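Peptidase M42 (Thaumarchaeota archaeon SCGC AB-539-E09, PDB 5DS0) probably removes residues from the N-termini of peptides, as a dodecameric TET aminopeptidase of the M42 family with cobalt ions bound in its active site. Local coordinates at residues E80-F85 against F137-A142; Q99-R104 against G112-K117. All coordinates share one frame; numbering follows the deposited sequence.

Contact 1. Residues E80-F85 against F137-A142; sequences EGYLTF and FIDIGA
Two backbone hydrogen bonds join Leu83 and Ile138 as an antiparallel hydrogen-bonded pair. Leu83 N reaches Ile138 O at 2.9 Å in a nearly straight bond (176°) that lies in the carbonyl plane, and Ile138 N returns to Leu83 O.

Apolar contacts fill the face that carries Leu83 and Ile138. Their CB atoms are 4.1 Å apart, and CG of Leu83 and CG1 of Ile138 both lie beside the backbone N, anti to the carbonyl carbon. Farther out, Leu83 CD1 meets Ile140 CG2 at 3.9 Å, the two side chains crossing at about a right angle. Ile138 likewise crosses Phe85, bringing its CD1 tip against CD2 of the ring. On the other face, the rings of Tyr82 and Phe137 cross obliquely, CD2 of Tyr82 lying 3.6 Å from CD1 of Phe137.

Polar groups gather around Asp139. Its CG is anti to the backbone N (chi1 -176°), so the carboxylate runs alongside the Tyr82 ring, the two planes 48° apart. Asp139 OD1 accepts Gly141 N at 2.8 Å from above the carboxylate plane, closing an Asx turn just where the strand ends. The same OD1 forms a salt bridge with Arg322 of a second subunit, whose His323 NE2 hydrogen-bonds OD2; these partners probably favour the ionised carboxylate.

Within the six-stranded antiparallel barrel, strand 137-139 lies between strands 82-88 and 108-115, while strand 71-77 flanks 82-88 on its other side and sets Phe72 edge-to-face with Phe85.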
ATOM      1  N   GLU C  80     -21.263  17.300 -27.223  1.00 59.58           N
ATOM      2  CA  GLU C  80     -21.089  18.697 -26.805  1.00 60.27           C
ATOM      3  C   GLU C  80     -20.180  19.524 -27.721  1.00 56.71           C
ATOM      4  O   GLU C  80     -20.014  20.718 -27.486  1.00 56.89           O
ATOM      5  CB  GLU C  80     -20.554  18.784 -25.362  1.00 62.97           C
ATOM      6  CG  GLU C  80     -21.336  17.983 -24.322  1.00 66.14           C
ATOM      7  CD  GLU C  80     -20.851  16.539 -24.172  1.00 69.92           C
ATOM      8  OE1 GLU C  80     -20.268  15.982 -25.137  1.00 69.54           O
ATOM      9  OE2 GLU C  80     -21.046  15.957 -23.075  1.00 73.13           O
ATOM     10  N   GLY C  81     -19.587  18.906 -28.739  1.00 53.62           N
ATOM     11  CA  GLY C  81     -18.766  19.638 -29.718  1.00 52.31           C
ATOM     12  C   GLY C  81     -17.266  19.593 -29.491  1.00 50.16           C
ATOM     13  O   GLY C  81     -16.517  20.483 -29.928  1.00 51.26           O
ATOM     14  N   TYR C  82     -16.827  18.557 -28.795  1.00 49.38           N
ATOM     15  CA  TYR C  82     -15.424  18.359 -28.497  1.00 49.35           C
ATOM     16  C   TYR C  82     -14.958  17.202 -29.338  1.00 46.13           C
ATOM     17  O   TYR C  82     -15.748  16.349 -29.710  1.00 45.47           O
ATOM     18  CB  TYR C  82     -15.232  18.060 -27.013  1.00 51.33           C
ATOM     19  CG  TYR C  82     -15.387  19.297 -26.162  1.00 57.26           C
ATOM     20  CD1 TYR C  82     -16.643  19.791 -25.823  1.00 59.48           C
ATOM     21  CD2 TYR C  82     -14.262  20.000 -25.710  1.00 62.13           C
ATOM     22  CE1 TYR C  82     -16.776  20.939 -25.053  1.00 62.12           C
ATOM     23  CE2 TYR C  82     -14.382  21.144 -24.928  1.00 62.79           C
ATOM     24  CZ  TYR C  82     -15.639  21.612 -24.604  1.00 64.46           C
ATOM     25  OH  TYR C  82     -15.737  22.747 -23.828  1.00 67.07           O
ATOM     26  N   LEU C  83     -13.671  17.170 -29.632  1.00 43.18           N
ATOM     27  CA  LEU C  83     -13.121  16.088 -30.407  1.00 41.72           C
ATOM     28  C   LEU C  83     -12.323  15.192 -29.494  1.00 39.98           C
ATOM     29  O   LEU C  83     -11.608  15.685 -28.653  1.00 39.51           O
ATOM     30  CB  LEU C  83     -12.195  16.637 -31.484  1.00 41.70           C
ATOM     31  CG  LEU C  83     -12.721  17.848 -32.258  1.00 41.84           C
ATOM     32  CD1 LEU C  83     -11.715  18.303 -33.300  1.00 41.41           C
ATOM     33  CD2 LEU C  83     -14.062  17.581 -32.923  1.00 42.89           C
ATOM     34  N   THR C  84     -12.433  13.885 -29.670  1.00 38.77           N
ATOM     35  CA  THR C  84     -11.467  12.959 -29.084  1.00 37.77           C
ATOM     36  C   THR C  84     -10.439  12.679 -30.165  1.00 36.49           C
ATOM     37  O   THR C  84     -10.697  12.895 -31.343  1.00 36.07           O
ATOM     38  CB  THR C  84     -12.112  11.638 -28.650  1.00 38.27           C
ATOM     39  OG1 THR C  84     -12.738  11.016 -29.784  1.00 39.18           O
ATOM     40  CG2 THR C  84     -13.154  11.890 -27.577  1.00 38.32           C
ATOM     41  N   PHE C  85      -9.265  12.206 -29.771  1.00 35.29           N
ATOM     42  CA  PHE C  85      -8.200  11.976 -30.739  1.00 34.01           C
ATOM     43  C   PHE C  85      -7.346  10.771 -30.370  1.00 33.49           C
ATOM     44  O   PHE C  85      -7.231  10.438 -29.204  1.00 33.13           O
ATOM     45  CB  PHE C  85      -7.312  13.221 -30.836  1.00 33.17           C
ATOM     46  CG  PHE C  85      -6.650  13.598 -29.542  1.00 32.68           C
ATOM     47  CD1 PHE C  85      -5.435  13.034 -29.174  1.00 33.04           C
ATOM     48  CD2 PHE C  85      -7.233  14.501 -28.700  1.00 32.61           C
ATOM     49  CE1 PHE C  85      -4.829  13.366 -27.977  1.00 32.94           C
ATOM     50  CE2 PHE C  85      -6.634  14.849 -27.502  1.00 32.74           C
ATOM     51  CZ  PHE C  85      -5.430  14.281 -27.135  1.00 32.78           C
ATOM     52  N   PHE C 137      -9.280  15.769 -24.740  1.00 40.89           N
ATOM     53  CA  PHE C 137      -9.951  16.041 -26.002  1.00 41.62           C
ATOM     54  C   PHE C 137      -9.534  17.392 -26.502  1.00 40.38           C
ATOM     55  O   PHE C 137      -8.786  18.099 -25.850  1.00 41.29           O
ATOM     56  CB  PHE C 137     -11.473  15.977 -25.861  1.00 43.83           C
ATOM     57  CG  PHE C 137     -11.932  16.356 -24.537  1.00 45.82           C
ATOM     58  CD1 PHE C 137     -11.923  17.687 -24.175  1.00 46.78           C
ATOM     59  CD2 PHE C 137     -12.314  15.379 -23.618  1.00 48.78           C
ATOM     60  CE1 PHE C 137     -12.307  18.072 -22.907  1.00 49.47           C
ATOM     61  CE2 PHE C 137     -12.690  15.741 -22.336  1.00 50.87           C
ATOM     62  CZ  PHE C 137     -12.690  17.098 -21.980  1.00 51.40           C
ATOM     63  N   ILE C 138     -10.034  17.745 -27.673  1.00 39.28           N
ATOM     64  CA  ILE C 138      -9.691  18.980 -28.310  1.00 37.30           C
ATOM     65  C   ILE C 138     -10.923  19.843 -28.333  1.00 37.52           C
ATOM     66  O   ILE C 138     -11.996  19.422 -28.772  1.00 38.07           O
ATOM     67  CB  ILE C 138      -9.145  18.714 -29.719  1.00 36.52           C
ATOM     68  CG1 ILE C 138      -7.764  18.078 -29.591  1.00 36.00           C
ATOM     69  CG2 ILE C 138      -9.036  19.989 -30.529  1.00 35.95           C
ATOM     70  CD1 ILE C 138      -7.395  17.226 -30.767  1.00 35.99           C
ATOM     71  N   ASP C 139     -10.736  21.068 -27.867  1.00 37.43           N
ATOM     72  CA  ASP C 139     -11.774  22.066 -27.818  1.00 37.68           C
ATOM     73  C   ASP C 139     -11.553  22.980 -28.989  1.00 37.32           C
ATOM     74  O   ASP C 139     -10.504  23.609 -29.092  1.00 36.52           O
ATOM     75  CB  ASP C 139     -11.659  22.850 -26.517  1.00 38.11           C
ATOM     76  CG  ASP C 139     -12.774  23.853 -26.333  1.00 39.36           C
ATOM     77  OD1 ASP C 139     -13.562  24.086 -27.278  1.00 41.62           O
ATOM     78  OD2 ASP C 139     -12.876  24.413 -25.224  1.00 39.56           O
ATOM     79  N   ILE C 140     -12.552  23.076 -29.861  1.00 37.83           N
ATOM     80  CA  ILE C 140     -12.457  23.948 -31.035  1.00 37.83           C
ATOM     81  C   ILE C 140     -13.422  25.132 -30.947  1.00 38.45           C
ATOM     82  O   ILE C 140     -13.673  25.802 -31.950  1.00 38.79           O
ATOM     83  CB  ILE C 140     -12.687  23.174 -32.348  1.00 37.45           C
ATOM     84  CG1 ILE C 140     -14.067  22.514 -32.346  1.00 38.32           C
ATOM     85  CG2 ILE C 140     -11.614  22.122 -32.524  1.00 36.64           C
ATOM     86  CD1 ILE C 140     -14.532  22.051 -33.709  1.00 38.15           C
ATOM     87  N   GLY C 141     -13.931  25.399 -29.748  1.00 38.88           N
ATOM     88  CA  GLY C 141     -14.793  26.550 -29.510  1.00 39.96           C
ATOM     89  C   GLY C 141     -16.229  26.287 -29.893  1.00 41.29           C
ATOM     90  O   GLY C 141     -17.032  27.220 -30.000  1.00 41.12           O
ATOM     91  N   ALA C 142     -16.562  25.013 -30.069  1.00 42.50           N
ATOM     92  CA  ALA C 142     -17.911  24.643 -30.467  1.00 44.09           C
ATOM     93  C   ALA C 142     -18.762  24.443 -29.227  1.00 44.85           C
ATOM     94  O   ALA C 142     -18.238  24.170 -28.152  1.00 43.25           O
ATOM     95  CB  ALA C 142     -17.884  23.383 -31.306  1.00 44.03           C
TER

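Contact 2. Residues Q99-R104 against G112-K117; sequences QRVVVR and GIIASK
Gln99 O is the best-held polar atom here, gripped by one N-H and one weaker CA-H. Ile114 N donates to it at 2.9 Å, almost straight (171°) and in the carbonyl plane, and Ile113 CA adds a CA-H...O contact of 3.4 Å. Gly112 O is held in a similar manner, but with its donor above the carbonyl plane: Val101 N approaches to 2.9 Å, with Arg100 CA alongside it. The return bond from Gly112 N to Val101 O, 3.0 Å long, completes an antiparallel hydrogen-bonded pair, next to which Arg100 and Ile113 form a non-hydrogen-bonded one.

Side chains touch chiefly on the face that carries Val101. CG1 of this valine, beside the backbone N and anti to the carbonyl carbon, meets the CD1 tip of Ile114 at 3.8 Å, the two side chains crossing at about a right angle. The other branch, CG2, lies against the peptide carbonyl of Gly112, 3.7 Å from its O. Phe72 of strand 71-77 packs on both Val101 and Ile114. On the opposite face Arg100, extended from CG to NE, hydrogen-bonds through NH2 to Ser163 OG and Pro164 O of a second subunit.

This is the open end of the 100-105/108-115 hairpin, away from its turn, and strand 158-161 pairs with the other edge of 100-105. Its chemistry divides: three main-chain bonds satisfy the peptide groups that face each other, aliphatic branches pack on one face, and the face of Arg100 and Ile113 also sends a guanidinium to a second subunit.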
ATOM      1  N   GLN C  99      -2.286  22.835 -24.922  1.00 30.94           N
ATOM      2  CA  GLN C  99      -1.539  23.122 -26.144  1.00 31.48           C
ATOM      3  C   GLN C  99      -2.440  23.365 -27.351  1.00 31.33           C
ATOM      4  O   GLN C  99      -3.497  22.774 -27.459  1.00 30.52           O
ATOM      5  CB  GLN C  99      -0.592  21.976 -26.460  1.00 31.54           C
ATOM      6  CG  GLN C  99       0.487  21.752 -25.415  1.00 31.95           C
ATOM      7  CD  GLN C  99       1.688  22.662 -25.569  1.00 32.32           C
ATOM      8  OE1 GLN C  99       1.765  23.490 -26.481  1.00 32.82           O
ATOM      9  NE2 GLN C  99       2.640  22.506 -24.675  1.00 32.66           N
ATOM     10  N   ARG C 100      -2.003  24.253 -28.243  1.00 31.73           N
ATOM     11  CA  ARG C 100      -2.771  24.591 -29.428  1.00 31.88           C
ATOM     12  C   ARG C 100      -2.490  23.590 -30.517  1.00 32.24           C
ATOM     13  O   ARG C 100      -1.346  23.217 -30.764  1.00 32.03           O
ATOM     14  CB  ARG C 100      -2.392  25.958 -29.951  1.00 32.46           C
ATOM     15  CG  ARG C 100      -2.661  27.112 -29.001  1.00 33.40           C
ATOM     16  CD  ARG C 100      -1.714  28.231 -29.348  1.00 34.25           C
ATOM     17  NE  ARG C 100      -1.966  29.492 -28.662  1.00 35.91           N
ATOM     18  CZ  ARG C 100      -2.717  30.488 -29.139  1.00 36.55           C
ATOM     19  NH1 ARG C 100      -3.375  30.341 -30.279  1.00 37.21           N
ATOM     20  NH2 ARG C 100      -2.833  31.624 -28.453  1.00 36.79           N
ATOM     21  N   VAL C 101      -3.546  23.180 -31.198  1.00 32.89           N
ATOM     22  CA  VAL C 101      -3.422  22.284 -32.321  1.00 33.01           C
ATOM     23  C   VAL C 101      -4.236  22.834 -33.454  1.00 33.42           C
ATOM     24  O   VAL C 101      -5.037  23.749 -33.274  1.00 33.74           O
ATOM     25  CB  VAL C 101      -3.922  20.865 -31.984  1.00 33.43           C
ATOM     26  CG1 VAL C 101      -3.030  20.219 -30.925  1.00 33.45           C
ATOM     27  CG2 VAL C 101      -5.380  20.873 -31.529  1.00 33.24           C
ATOM     28  N   VAL C 102      -4.033  22.256 -34.626  1.00 33.78           N
ATOM     29  CA  VAL C 102      -4.839  22.595 -35.781  1.00 34.67           C
ATOM     30  C   VAL C 102      -5.202  21.320 -36.549  1.00 34.91           C
ATOM     31  O   VAL C 102      -4.359  20.464 -36.807  1.00 34.16           O
ATOM     32  CB  VAL C 102      -4.156  23.671 -36.670  1.00 35.16           C
ATOM     33  CG1 VAL C 102      -2.703  23.347 -36.933  1.00 35.10           C
ATOM     34  CG2 VAL C 102      -4.884  23.824 -37.985  1.00 35.84           C
ATOM     35  N   VAL C 103      -6.476  21.240 -36.913  1.00 35.43           N
ATOM     36  CA  VAL C 103      -7.054  20.095 -37.567  1.00 36.31           C
ATOM     37  C   VAL C 103      -7.278  20.453 -39.011  1.00 37.60           C
ATOM     38  O   VAL C 103      -7.798  21.529 -39.296  1.00 38.54           O
ATOM     39  CB  VAL C 103      -8.437  19.792 -36.975  1.00 36.43           C
ATOM     40  CG1 VAL C 103      -9.006  18.519 -37.566  1.00 36.99           C
ATOM     41  CG2 VAL C 103      -8.368  19.675 -35.466  1.00 36.10           C
ATOM     42  N   ARG C 104      -6.917  19.566 -39.926  1.00 38.89           N
ATOM     43  CA  ARG C 104      -7.186  19.820 -41.338  1.00 41.17           C
ATOM     44  C   ARG C 104      -8.452  19.112 -41.786  1.00 42.17           C
ATOM     45  O   ARG C 104      -8.486  17.887 -41.872  1.00 43.28           O
ATOM     46  CB  ARG C 104      -6.018  19.407 -42.226  1.00 41.74           C
ATOM     47  CG  ARG C 104      -6.181  19.907 -43.650  1.00 42.94           C
ATOM     48  CD  ARG C 104      -4.998  19.542 -44.524  1.00 43.41           C
ATOM     49  NE  ARG C 104      -4.886  18.092 -44.679  1.00 43.82           N
ATOM     50  CZ  ARG C 104      -3.807  17.458 -45.130  1.00 43.77           C
ATOM     51  NH1 ARG C 104      -2.727  18.139 -45.493  1.00 43.88           N
ATOM     52  NH2 ARG C 104      -3.810  16.134 -45.220  1.00 44.13           N
ATOM     53  N   GLY C 112      -7.799  24.554 -32.416  1.00 37.25           N
ATOM     54  CA  GLY C 112      -8.309  24.035 -31.163  1.00 36.62           C
ATOM     55  C   GLY C 112      -7.251  23.933 -30.076  1.00 36.46           C
ATOM     56  O   GLY C 112      -6.075  24.262 -30.287  1.00 35.98           O
ATOM     57  N   ILE C 113      -7.692  23.480 -28.909  1.00 36.07           N
ATOM     58  CA  ILE C 113      -6.866  23.418 -27.731  1.00 35.78           C
ATOM     59  C   ILE C 113      -7.037  22.063 -27.092  1.00 35.77           C
ATOM     60  O   ILE C 113      -8.153  21.609 -26.917  1.00 35.28           O
ATOM     61  CB  ILE C 113      -7.320  24.448 -26.704  1.00 36.19           C
ATOM     62  CG1 ILE C 113      -7.262  25.852 -27.287  1.00 36.58           C
ATOM     63  CG2 ILE C 113      -6.434  24.394 -25.472  1.00 36.58           C
ATOM     64  CD1 ILE C 113      -8.042  26.864 -26.478  1.00 37.41           C
ATOM     65  N   ILE C 114      -5.934  21.425 -26.711  1.00 36.40           N
ATOM     66  CA  ILE C 114      -6.020  20.159 -25.993  1.00 36.48           C
ATOM     67  C   ILE C 114      -6.472  20.443 -24.565  1.00 38.04           C
ATOM     68  O   ILE C 114      -5.906  21.305 -23.876  1.00 39.10           O
ATOM     69  CB  ILE C 114      -4.686  19.420 -25.987  1.00 36.18           C
ATOM     70  CG1 ILE C 114      -4.266  19.091 -27.420  1.00 36.11           C
ATOM     71  CG2 ILE C 114      -4.806  18.137 -25.191  1.00 36.32           C
ATOM     72  CD1 ILE C 114      -2.902  18.432 -27.541  1.00 35.83           C
ATOM     73  N   ALA C 115      -7.513  19.748 -24.132  1.00 39.67           N
ATOM     74  CA  ALA C 115      -8.130  20.027 -22.837  1.00 42.42           C
ATOM     75  C   ALA C 115      -8.537  18.767 -22.118  1.00 44.51           C
ATOM     76  O   ALA C 115      -8.584  17.684 -22.706  1.00 43.85           O
ATOM     77  CB  ALA C 115      -9.344  20.914 -23.021  1.00 42.76           C
ATOM     78  N   SER C 116      -8.806  18.919 -20.828  1.00 48.22           N
ATOM     79  CA  SER C 116      -9.354  17.834 -20.024  1.00 51.95           C
ATOM     80  C   SER C 116     -10.406  18.394 -19.096  1.00 57.41           C
ATOM     81  O   SER C 116     -10.662  19.596 -19.089  1.00 60.07           O
ATOM     82  CB  SER C 116      -8.260  17.163 -19.201  1.00 51.23           C
ATOM     83  OG  SER C 116      -7.828  18.005 -18.150  1.00 50.87           O
ATOM     84  N   LYS C 117     -11.013  17.522 -18.306  1.00 63.01           N
ATOM     85  CA  LYS C 117     -11.830  17.981 -17.196  1.00 67.55           C
ATOM     86  C   LYS C 117     -10.948  18.783 -16.248  1.00 65.36           C
ATOM     87  O   LYS C 117      -9.847  18.334 -15.921  1.00 62.68           O
ATOM     88  CB  LYS C 117     -12.450  16.806 -16.445  1.00 74.26           C
ATOM     89  CG  LYS C 117     -13.746  16.309 -17.060  1.00 80.53           C
ATOM     90  CD  LYS C 117     -14.291  15.110 -16.294  1.00 86.47           C
ATOM     91  CE  LYS C 117     -13.594  13.811 -16.699  1.00 86.05           C
ATOM     92  NZ  LYS C 117     -14.104  12.665 -15.907  1.00 86.33           N
TER

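Overall arrangement
Contacts 1 and 2 lie about 8 Å apart, centre to centre, in the same six-stranded antiparallel barrel. Strand 82-88 comes first in the chain, then the hairpin 100-105/108-115, and strand 137-139 last, so contact 2 is nested within the loop closed by contact 1. Strands 137-139 and 108-115 are neighbours: Asp139 N lies 2.8 Å from Ile113 O, a probable hydrogen bond, and Ile138 packs on Val101. The four strands thus form one continuous wall. Both contacts also touch a second subunit, in keeping with the PDZ-like dimerisation domain of M42 peptidases, which stands apart from the mixed-sheet domain that binds cobalt.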